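Local coordinates for protein gp18 (Listeria monocytogenes EGD-e, PDB 3GS9) that is a prophage tail protein, probably a structural part of the phage tail related to tail-associated endopeptidase proteins, at residues 65-70 with 167-172; 69-74 with 85-90; 95-100 with 147-152. All blocks are in the same frame, centred on the assembly; numbering follows the deposited sequence. Where two conformers were deposited one is given.

Interaction 1: 65-70 with 167-172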
loop_
_atom_site.group_PDB
_atom_site.type_symbol
_atom_site.label_atom_id
_atom_site.label_comp_id
_atom_site.label_asym_id
_atom_site.label_seq_id
_atom_site.Cartn_x
_atom_site.Cartn_y
_atom_site.Cartn_z
ATOM N N ARG A 65 2.255 -36.723 -0.159
ATOM C CA ARG A 65 2.828 -37.103 1.149
ATOM C C ARG A 65 1.840 -36.961 2.333
ATOM O O ARG A 65 2.174 -36.459 3.408
ATOM C CB ARG A 65 4.139 -36.368 1.419
ATOM C CG ARG A 65 5.259 -36.826 0.536
ATOM C CD ARG A 65 6.504 -36.014 0.771
ATOM N NE ARG A 65 7.620 -36.527 -0.017
ATOM C CZ ARG A 65 8.774 -35.893 -0.220
ATOM N NH1 ARG A 65 8.995 -34.680 0.297
ATOM N NH2 ARG A 65 9.713 -36.476 -0.960
ATOM N N GLY A 66 0.628 -37.405 2.105
ATOM C CA GLY A 66 -0.330 -37.490 3.189
ATOM C C GLY A 66 -1.110 -36.214 3.424
ATOM O O GLY A 66 -1.951 -36.178 4.335
ATOM N N GLN A 67 -0.872 -35.183 2.605
ATOM C CA GLN A 67 -1.601 -33.929 2.726
ATOM C C GLN A 67 -2.357 -33.609 1.459
ATOM O O GLN A 67 -1.933 -33.995 0.382
ATOM C CB GLN A 67 -0.642 -32.790 3.042
ATOM C CG GLN A 67 0.120 -33.023 4.350
ATOM C CD GLN A 67 -0.787 -32.946 5.555
ATOM O OE1 GLN A 67 -1.582 -32.007 5.701
ATOM N NE2 GLN A 67 -0.705 -33.946 6.414
ATOM N N GLU A 68 -3.455 -32.872 1.613
ATOM C CA GLU A 68 -4.345 -32.505 0.496
ATOM C C GLU A 68 -4.165 -31.032 0.117
ATOM O O GLU A 68 -4.174 -30.167 0.990
ATOM C CB GLU A 68 -5.806 -32.718 0.892
ATOM C CG GLU A 68 -6.808 -32.510 -0.220
ATOM C CD GLU A 68 -8.262 -32.740 0.229
ATOM O OE1 GLU A 68 -8.456 -33.215 1.369
ATOM O OE2 GLU A 68 -9.198 -32.494 -0.555
ATOM N N PHE A 69 -4.024 -30.790 -1.180
ATOM C CA PHE A 69 -3.856 -29.442 -1.777
ATOM C C PHE A 69 -4.920 -29.308 -2.835
ATOM O O PHE A 69 -5.268 -30.302 -3.508
ATOM C CB PHE A 69 -2.474 -29.280 -2.393
ATOM C CG PHE A 69 -1.337 -29.498 -1.420
ATOM C CD1 PHE A 69 -0.853 -30.791 -1.152
ATOM C CD2 PHE A 69 -0.761 -28.406 -0.763
ATOM C CE1 PHE A 69 0.181 -30.995 -0.258
ATOM C CE2 PHE A 69 0.253 -28.574 0.134
ATOM C CZ PHE A 69 0.730 -29.866 0.422
ATOM N N VAL A 70 -5.472 -28.116 -2.981
ATOM C CA VAL A 70 -6.598 -27.885 -3.864
ATOM C C VAL A 70 -6.223 -26.893 -4.960
ATOM O O VAL A 70 -5.672 -25.825 -4.668
ATOM C CB VAL A 70 -7.755 -27.314 -3.032
ATOM C CG1 VAL A 70 -8.956 -27.040 -3.919
ATOM C CG2 VAL A 70 -8.085 -28.313 -1.953
ATOM N N PRO A 167 -1.593 -27.457 10.715
ATOM C CA PRO A 167 -2.628 -28.271 10.075
ATOM C C PRO A 167 -2.130 -29.614 9.590
ATOM O O PRO A 167 -1.082 -29.664 8.908
ATOM C CB PRO A 167 -3.047 -27.415 8.853
ATOM C CG PRO A 167 -2.468 -26.074 9.055
ATOM C CD PRO A 167 -1.193 -26.336 9.847
ATOM N N ASP A 168 -2.858 -30.671 9.950
ATOM C CA ASP A 168 -2.720 -32.018 9.320
ATOM C C ASP A 168 -4.028 -32.248 8.549
ATOM O O ASP A 168 -5.054 -32.598 9.129
ATOM C CB ASP A 168 -2.493 -33.115 10.368
ATOM C CG ASP A 168 -2.446 -34.491 9.779
ATOM O OD1 ASP A 168 -2.470 -34.626 8.542
ATOM O OD2 ASP A 168 -2.393 -35.478 10.567
ATOM N N ASN A 169 -4.001 -31.979 7.245
ATOM C CA ASN A 169 -5.228 -31.800 6.471
ATOM C C ASN A 169 -6.160 -30.844 7.185
ATOM O O ASN A 169 -5.724 -29.710 7.449
ATOM C CB ASN A 169 -5.787 -33.146 6.065
ATOM C CG ASN A 169 -4.817 -33.864 5.126
ATOM O OD1 ASN A 169 -4.537 -33.340 4.060
ATOM N ND2 ASN A 169 -4.245 -34.978 5.547
ATOM N N ARG A 170 -7.394 -31.233 7.489
ATOM C CA ARG A 170 -8.312 -30.309 8.156
ATOM C C ARG A 170 -8.312 -30.478 9.679
ATOM O O ARG A 170 -9.196 -29.977 10.362
ATOM C CB ARG A 170 -9.732 -30.486 7.625
ATOM C CG ARG A 170 -9.903 -30.204 6.159
ATOM C CD ARG A 170 -11.350 -30.599 5.782
ATOM N NE ARG A 170 -11.550 -30.559 4.354
ATOM C CZ ARG A 170 -12.712 -30.749 3.746
ATOM N NH1 ARG A 170 -13.818 -31.005 4.445
ATOM N NH2 ARG A 170 -12.760 -30.680 2.419
ATOM N N HIS A 171 -7.318 -31.164 10.222
ATOM C CA HIS A 171 -7.191 -31.253 11.665
ATOM C C HIS A 171 -6.120 -30.263 12.101
ATOM O O HIS A 171 -4.942 -30.424 11.763
ATOM C CB HIS A 171 -6.863 -32.683 12.126
ATOM C CG HIS A 171 -6.730 -32.795 13.612
ATOM N ND1 HIS A 171 -7.811 -32.698 14.454
ATOM C CD2 HIS A 171 -5.642 -32.916 14.403
ATOM C CE1 HIS A 171 -7.398 -32.807 15.702
ATOM N NE2 HIS A 171 -6.087 -32.935 15.697
ATOM N N LEU A 172 -6.539 -29.314 12.937
ATOM C CA LEU A 172 -5.731 -28.189 13.388
ATOM C C LEU A 172 -5.216 -28.324 14.817
ATOM O O LEU A 172 -6.001 -28.382 15.778
ATOM C CB LEU A 172 -6.518 -26.878 13.278
ATOM C CG LEU A 172 -7.340 -26.628 12.011
ATOM C CD1 LEU A 172 -8.070 -25.315 12.083
ATOM C CD2 LEU A 172 -6.455 -26.727 10.776
#
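Asn169, at the tip of the turn between strands 166-168 and 171-173, presses its side-chain amide against the start of strand 67-74 and uses both of its ends. Its ND2 donates to Gly66 O over 2.9 Å, nearly straight (164° at the hydrogen) and lying in the carbonyl plane. OD1 takes the backbone N of Glu68 at 2.7 Å, with the donor nearly along the C=O axis but the N-H clearly bent. One amide thus spans the backbone on both sides of Gln67, reading a carbonyl and an N-H as a neighbouring strand would. Gln67 answers in kind: its OE1 accepts Asn169 N at 2.9 Å, and its NE2 gives a 2.8 Å bond to Asp168 OD1, which it meets from above the carboxylate plane. Gln67 CG lies beside its own backbone N and the chain bends at chi2 (-68°), which places CD; the amide is stacked on that of Asn169, the planes only 6° apart. OE1 is gripped a second time by His91 NE2. The contact is almost wholly polar; beyond the hydrogen bonds Glu68 CB comes to 3.5 Å from Asn169 OD1, and the buried surface amounts to 224 Å². The Glu68 carboxylate itself turns to Ser61. A type II' turn from Asp168 to His171 presents Asn169, whose positive phi fits the second position of that turn. The contact joins this hairpin turn, at the end of outer strand 166-168 of a three-stranded mixed sheet, to the antiparallel sheet holding 67-74, beside Trp37 of strand 36-40.

Interaction 2: 69-74 with 85-90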
loop_
_atom_site.group_PDB
_atom_site.type_symbol
_atom_site.label_atom_id
_atom_site.label_comp_id
_atom_site.label_asym_id
_atom_site.label_seq_id
_atom_site.Cartn_x
_atom_site.Cartn_y
_atom_site.Cartn_z
ATOM N N PHE A 69 -4.024 -30.790 -1.180
ATOM C CA PHE A 69 -3.856 -29.442 -1.777
ATOM C C PHE A 69 -4.920 -29.308 -2.835
ATOM O O PHE A 69 -5.268 -30.302 -3.508
ATOM C CB PHE A 69 -2.474 -29.280 -2.393
ATOM C CG PHE A 69 -1.337 -29.498 -1.420
ATOM C CD1 PHE A 69 -0.853 -30.791 -1.152
ATOM C CD2 PHE A 69 -0.761 -28.406 -0.763
ATOM C CE1 PHE A 69 0.181 -30.995 -0.258
ATOM C CE2 PHE A 69 0.253 -28.574 0.134
ATOM C CZ PHE A 69 0.730 -29.866 0.422
ATOM N N VAL A 70 -5.472 -28.116 -2.981
ATOM C CA VAL A 70 -6.598 -27.885 -3.864
ATOM C C VAL A 70 -6.223 -26.893 -4.960
ATOM O O VAL A 70 -5.672 -25.825 -4.668
ATOM C CB VAL A 70 -7.755 -27.314 -3.032
ATOM C CG1 VAL A 70 -8.956 -27.040 -3.919
ATOM C CG2 VAL A 70 -8.085 -28.313 -1.953
ATOM N N VAL A 71 -6.498 -27.262 -6.208
ATOM C CA VAL A 71 -6.131 -26.412 -7.353
ATOM C C VAL A 71 -6.989 -25.132 -7.342
ATOM O O VAL A 71 -8.203 -25.218 -7.442
ATOM C CB VAL A 71 -6.333 -27.179 -8.664
ATOM C CG1 VAL A 71 -6.125 -26.271 -9.863
ATOM C CG2 VAL A 71 -5.455 -28.460 -8.681
ATOM N N LYS A 72 -6.343 -23.963 -7.159
ATOM C CA LYS A 72 -6.991 -22.652 -7.223
ATOM C C LYS A 72 -6.527 -21.777 -8.395
ATOM O O LYS A 72 -7.287 -20.931 -8.863
ATOM C CB LYS A 72 -6.750 -21.879 -5.923
ATOM C CG LYS A 72 -7.419 -22.457 -4.676
ATOM C CD LYS A 72 -8.898 -22.473 -4.906
ATOM C CE LYS A 72 -9.711 -22.477 -3.677
ATOM N NZ LYS A 72 -11.129 -22.068 -4.034
ATOM N N GLN A 73 -5.273 -21.947 -8.833
ATOM C CA GLN A 73 -4.777 -21.301 -10.023
ATOM C C GLN A 73 -4.302 -22.353 -11.002
ATOM O O GLN A 73 -3.746 -23.368 -10.592
ATOM C CB GLN A 73 -3.666 -20.340 -9.691
ATOM C CG GLN A 73 -4.172 -19.148 -8.941
ATOM C CD GLN A 73 -3.067 -18.285 -8.388
ATOM O OE1 GLN A 73 -2.325 -18.698 -7.476
ATOM N NE2 GLN A 73 -2.997 -17.036 -8.875
ATOM N N LEU A 74 -4.565 -22.108 -12.283
ATOM C CA LEU A 74 -4.292 -23.048 -13.365
ATOM C C LEU A 74 -4.211 -22.284 -14.679
ATOM O O LEU A 74 -5.124 -21.507 -15.044
ATOM C CB LEU A 74 -5.411 -24.085 -13.447
ATOM C CG LEU A 74 -5.357 -25.290 -14.401
ATOM C CD1 LEU A 74 -4.251 -26.228 -13.986
ATOM C CD2 LEU A 74 -6.673 -26.040 -14.409
ATOM N N LYS A 85 -0.236 -27.261 -18.518
ATOM C CA LYS A 85 -0.957 -26.577 -17.436
ATOM C C LYS A 85 -0.014 -26.393 -16.264
ATOM O O LYS A 85 0.732 -27.317 -15.916
ATOM C CB LYS A 85 -2.215 -27.343 -16.981
ATOM C CG LYS A 85 -3.228 -27.588 -18.096
ATOM C CD LYS A 85 -4.602 -27.970 -17.553
ATOM C CE LYS A 85 -4.596 -29.253 -16.757
ATOM N NZ LYS A 85 -5.916 -29.966 -16.856
ATOM N N ASP A 86 -0.012 -25.186 -15.689
ATOM C CA ASP A 86 0.793 -24.883 -14.521
ATOM C C ASP A 86 -0.216 -24.742 -13.389
ATOM O O ASP A 86 -1.131 -23.915 -13.476
ATOM C CB ASP A 86 1.585 -23.593 -14.704
ATOM C CG ASP A 86 2.670 -23.719 -15.788
ATOM O OD1 ASP A 86 2.729 -24.776 -16.461
ATOM O OD2 ASP A 86 3.458 -22.753 -15.971
ATOM N N ILE A 87 -0.068 -25.593 -12.380
ATOM C CA ILE A 87 -0.994 -25.669 -11.241
ATOM C C ILE A 87 -0.387 -24.964 -10.037
ATOM O O ILE A 87 0.799 -25.129 -9.753
ATOM C CB ILE A 87 -1.251 -27.162 -10.817
ATOM C CG1 ILE A 87 -2.117 -27.882 -11.845
ATOM C CG2 ILE A 87 -1.912 -27.246 -9.413
ATOM C CD1 ILE A 87 -1.386 -28.241 -13.125
ATOM N N ARG A 88 -1.199 -24.212 -9.315
ATOM C CA ARG A 88 -0.848 -23.777 -7.999
ATOM C C ARG A 88 -1.995 -24.191 -7.077
ATOM O O ARG A 88 -3.138 -23.813 -7.294
ATOM C CB ARG A 88 -0.591 -22.266 -7.965
ATOM C CG ARG A 88 0.745 -21.858 -8.595
ATOM C CD ARG A 88 1.043 -20.369 -8.423
ATOM N NE ARG A 88 1.177 -20.003 -7.012
ATOM C CZ ARG A 88 2.276 -20.155 -6.272
ATOM N NH1 ARG A 88 3.382 -20.687 -6.785
ATOM N NH2 ARG A 88 2.261 -19.781 -4.997
ATOM N N ALA A 89 -1.662 -24.985 -6.063
ATOM C CA ALA A 89 -2.630 -25.628 -5.178
ATOM C C ALA A 89 -2.279 -25.374 -3.712
ATOM O O ALA A 89 -1.390 -26.037 -3.158
ATOM C CB ALA A 89 -2.687 -27.163 -5.453
ATOM N N PRO A 90 -2.941 -24.382 -3.089
ATOM C CA PRO A 90 -2.836 -24.191 -1.631
ATOM C C PRO A 90 -3.346 -25.381 -0.812
ATOM O O PRO A 90 -4.304 -26.057 -1.201
ATOM C CB PRO A 90 -3.758 -22.995 -1.364
ATOM C CG PRO A 90 -3.746 -22.252 -2.688
ATOM C CD PRO A 90 -3.772 -23.339 -3.720
#
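Leu74 and Ile87 lie side by side and point the same way, with Leu74 CD1 set against Ile87 CG1 at 3.4 Å, tighter than ordinary van der Waals contact. Leu74 CG is anti to the backbone N (chi1 -174°), and CD1 settles into the hollow between Ile87 CG1 and CD1 and the Lys85 side chain, whose CB lies 3.8 Å from it. Further along, Val71 offers CG2 to Ile87 CG2 at 3.8 Å. The small Ala89 methyl fits between Phe69 CB, 3.7 Å from Ala89 CB, and the carbonyl O of Val70. The Phe69 ring has Pro90 C at its edge, near the ring plane. Pro90 CD is the next bump, meeting Val70 O at 3.3 Å and Lys72 CG; the Lys72 side chain crosses that of Pro90 at about a right angle. Gln73 and Arg88 run alongside each other, and in the conformer given Gln73 OE1 lies at the guanidinium edge, 3.8 Å from Arg88 NE. That conformer of Arg88 reaches on to a salt bridge with Glu40, and Lys72 to one with Glu59. Arg88 O accepts both Lys72 N and Gln73 N, each at 3.2 Å, whereas Arg88 N returns a single bond to Gln73 O. Gln73 and Leu74 also pair with a strand of the second subunit, carrying the sheet across the interface. Two residues facing one define a classic beta bulge, here in the antiparallel hairpin of strands 67-74 and 83-90, with Gln73-Arg88 as a hydrogen-bonded pair and Leu74-Ile87 as a non-hydrogen-bonded pair of the N-terminal domain's sheet.

Interaction 3: 95-100 with 147-152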
loop_
_atom_site.group_PDB
_atom_site.type_symbol
_atom_site.label_atom_id
_atom_site.label_comp_id
_atom_site.label_asym_id
_atom_site.label_seq_id
_atom_site.Cartn_x
_atom_site.Cartn_y
_atom_site.Cartn_z
ATOM N N THR A 95 -8.756 -23.484 2.665
ATOM C CA THR A 95 -10.174 -23.495 2.322
ATOM C C THR A 95 -11.115 -23.112 3.472
ATOM O O THR A 95 -12.283 -22.920 3.229
ATOM C CB THR A 95 -10.655 -24.859 1.695
ATOM O OG1 THR A 95 -10.674 -25.902 2.686
ATOM C CG2 THR A 95 -9.775 -25.227 0.485
ATOM N N CYS A 96 -10.608 -23.028 4.705
ATOM C CA CYS A 96 -11.428 -22.554 5.831
ATOM C C CYS A 96 -11.936 -21.125 5.638
ATOM O O CYS A 96 -12.906 -20.684 6.288
ATOM C CB CYS A 96 -10.705 -22.708 7.187
ATOM S SG CYS A 96 -9.392 -21.604 7.575
ATOM N N GLN A 97 -11.274 -20.388 4.758
ATOM C CA GLN A 97 -11.716 -19.049 4.443
ATOM C C GLN A 97 -13.097 -19.004 3.766
ATOM O O GLN A 97 -13.746 -17.930 3.755
ATOM C CB GLN A 97 -10.687 -18.345 3.570
ATOM C CG GLN A 97 -10.791 -16.849 3.674
ATOM C CD GLN A 97 -10.357 -16.149 2.433
ATOM O OE1 GLN A 97 -9.671 -16.723 1.589
ATOM N NE2 GLN A 97 -10.772 -14.885 2.293
ATOM N N ASP A 98 -13.559 -20.157 3.263
ATOM C CA ASP A 98 -14.911 -20.271 2.685
ATOM C C ASP A 98 -16.018 -20.238 3.755
ATOM O O ASP A 98 -17.188 -20.140 3.438
ATOM C CB ASP A 98 -15.039 -21.549 1.817
ATOM C CG ASP A 98 -14.322 -21.446 0.461
ATOM O OD1 ASP A 98 -14.060 -20.318 -0.014
ATOM O OD2 ASP A 98 -14.074 -22.517 -0.148
ATOM N N GLY A 99 -15.615 -20.319 5.018
ATOM C CA GLY A 99 -16.545 -20.325 6.162
ATOM C C GLY A 99 -16.569 -18.993 6.857
ATOM O O GLY A 99 -15.548 -18.313 6.945
ATOM N N ARG A 100 -17.751 -18.595 7.321
ATOM C CA ARG A 100 -17.905 -17.330 8.037
ATOM C C ARG A 100 -18.603 -17.625 9.359
ATOM O O ARG A 100 -19.554 -18.431 9.415
ATOM C CB ARG A 100 -18.765 -16.312 7.259
ATOM C CG ARG A 100 -18.178 -15.748 5.946
ATOM C CD ARG A 100 -17.634 -14.296 6.010
ATOM N NE ARG A 100 -18.271 -13.487 7.023
ATOM C CZ ARG A 100 -17.796 -12.326 7.450
ATOM N NH1 ARG A 100 -16.674 -11.811 6.922
ATOM N NH2 ARG A 100 -18.434 -11.679 8.417
ATOM N N ASN A 147 -17.640 -12.401 13.583
ATOM C CA ASN A 147 -17.954 -11.586 12.418
ATOM C C ASN A 147 -16.819 -11.572 11.409
ATOM O O ASN A 147 -16.313 -10.519 10.993
ATOM C CB ASN A 147 -18.379 -10.173 12.856
ATOM C CG ASN A 147 -19.046 -9.394 11.743
ATOM O OD1 ASN A 147 -19.309 -9.930 10.669
ATOM N ND2 ASN A 147 -19.318 -8.116 11.996
ATOM N N ASN A 148 -16.364 -12.762 11.037
ATOM C CA ASN A 148 -15.322 -12.848 10.040
ATOM C C ASN A 148 -15.218 -14.246 9.492
ATOM O O ASN A 148 -15.894 -15.166 9.940
ATOM C CB ASN A 148 -13.948 -12.354 10.565
ATOM C CG ASN A 148 -13.243 -11.432 9.564
ATOM O OD1 ASN A 148 -13.052 -11.778 8.381
ATOM N ND2 ASN A 148 -12.864 -10.248 10.025
ATOM N N ASN A 149 -14.367 -14.395 8.484
ATOM C CA ASN A 149 -14.121 -15.713 7.925
ATOM C C ASN A 149 -13.229 -16.514 8.874
ATOM O O ASN A 149 -12.515 -15.945 9.695
ATOM C CB ASN A 149 -13.539 -15.661 6.515
ATOM C CG ASN A 149 -12.142 -15.181 6.500
ATOM O OD1 ASN A 149 -11.226 -15.935 6.836
ATOM N ND2 ASN A 149 -11.953 -13.889 6.189
ATOM N N TYR A 150 -13.250 -17.827 8.720
ATOM C CA TYR A 150 -12.581 -18.693 9.701
ATOM C C TYR A 150 -11.077 -18.475 9.760
ATOM O O TYR A 150 -10.469 -18.575 10.837
ATOM C CB TYR A 150 -12.867 -20.173 9.434
ATOM C CG TYR A 150 -14.317 -20.629 9.580
ATOM C CD1 TYR A 150 -15.304 -19.812 10.144
ATOM C CD2 TYR A 150 -14.663 -21.915 9.207
ATOM C CE1 TYR A 150 -16.617 -20.258 10.278
ATOM C CE2 TYR A 150 -15.969 -22.391 9.361
ATOM C CZ TYR A 150 -16.936 -21.563 9.885
ATOM O OH TYR A 150 -18.230 -22.048 10.001
ATOM N N LEU A 151 -10.444 -18.231 8.612
ATOM C CA LEU A 151 -8.998 -18.054 8.599
ATOM C C LEU A 151 -8.596 -16.765 9.348
ATOM O O LEU A 151 -7.660 -16.761 10.140
ATOM C CB LEU A 151 -8.501 -18.005 7.148
ATOM C CG LEU A 151 -6.997 -17.937 6.933
ATOM C CD1 LEU A 151 -6.270 -19.087 7.595
ATOM C CD2 LEU A 151 -6.707 -17.955 5.448
ATOM N N THR A 152 -9.299 -15.666 9.063
ATOM C CA THR A 152 -9.012 -14.387 9.727
ATOM C C THR A 152 -9.179 -14.498 11.251
ATOM O O THR A 152 -8.342 -13.992 12.031
ATOM C CB THR A 152 -9.894 -13.272 9.163
ATOM O OG1 THR A 152 -9.559 -13.117 7.786
ATOM C CG2 THR A 152 -9.665 -11.976 9.946
HETATM O O HOH W 1 -19.554 -20.997 7.533
HETATM O O HOH W 2 -20.960 -20.157 10.939
HETATM O O HOH W 3 -16.393 -9.234 8.022
#
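Tyr150 lays one face of its ring over Gly99, whose CA sits 3.8 Å from the ring centroid and only 8° off the normal, a CH-pi contact. Without a side chain, Gly99 lets its CA lie directly over the ring face. The same residue gives its carbonyl O to Tyr150 N (2.9 Å), with the donor above the carbonyl plane. Water 1 links Arg100 N to Tyr150 OH, which also bonds Asp122 O. Arg100 is bent at chi2 and chi3, and its guanidinium passes over Asn148, with CA 3.4 Å above the plane and offset toward the rim. Asn147 OD1 lies at the guanidinium edge, its amide plane turned 83° from it; water 3 is also in plane, bonded to NH1. Asn149 and Gln97 cross, and in the conformer given Gln97 CG touches Asn149 OD1 at 3.3 Å. Cys96 SG packs on Leu151 CB. Asn149 CG lies between the backbone N and carbonyl carbon (chi1 71°), and OD1 receives Thr152 N at 3.0 Å. This is an asparagine N-cap, starting helix 150-161 directly after strand 141-149, where Asn147 and Asn148 facing Gln101 form a G1 beta bulge.

Along the chain interaction 2 closes first, within the hairpin of strands 67-74 and 83-90; interaction 3 follows, nested inside the long loop that interaction 1 closes. Interactions 1 and 2 start from the same strand, 67-74, and share Phe69 and Val70, with centres about 15 Å apart. Interaction 3 lies about 17 Å from the first and 20 Å from the second, centre to centre, yet Val70 CG2 packs on Thr95 CG2 at 4.3 Å. Helix 150-161, begun in interaction 3, leads into strand 166-168. Interaction 2 is local to its hairpin, whereas interaction 1 ties strand 67-74 to a turn much further along the chain; interactions 2 and 3 both touch the second subunit.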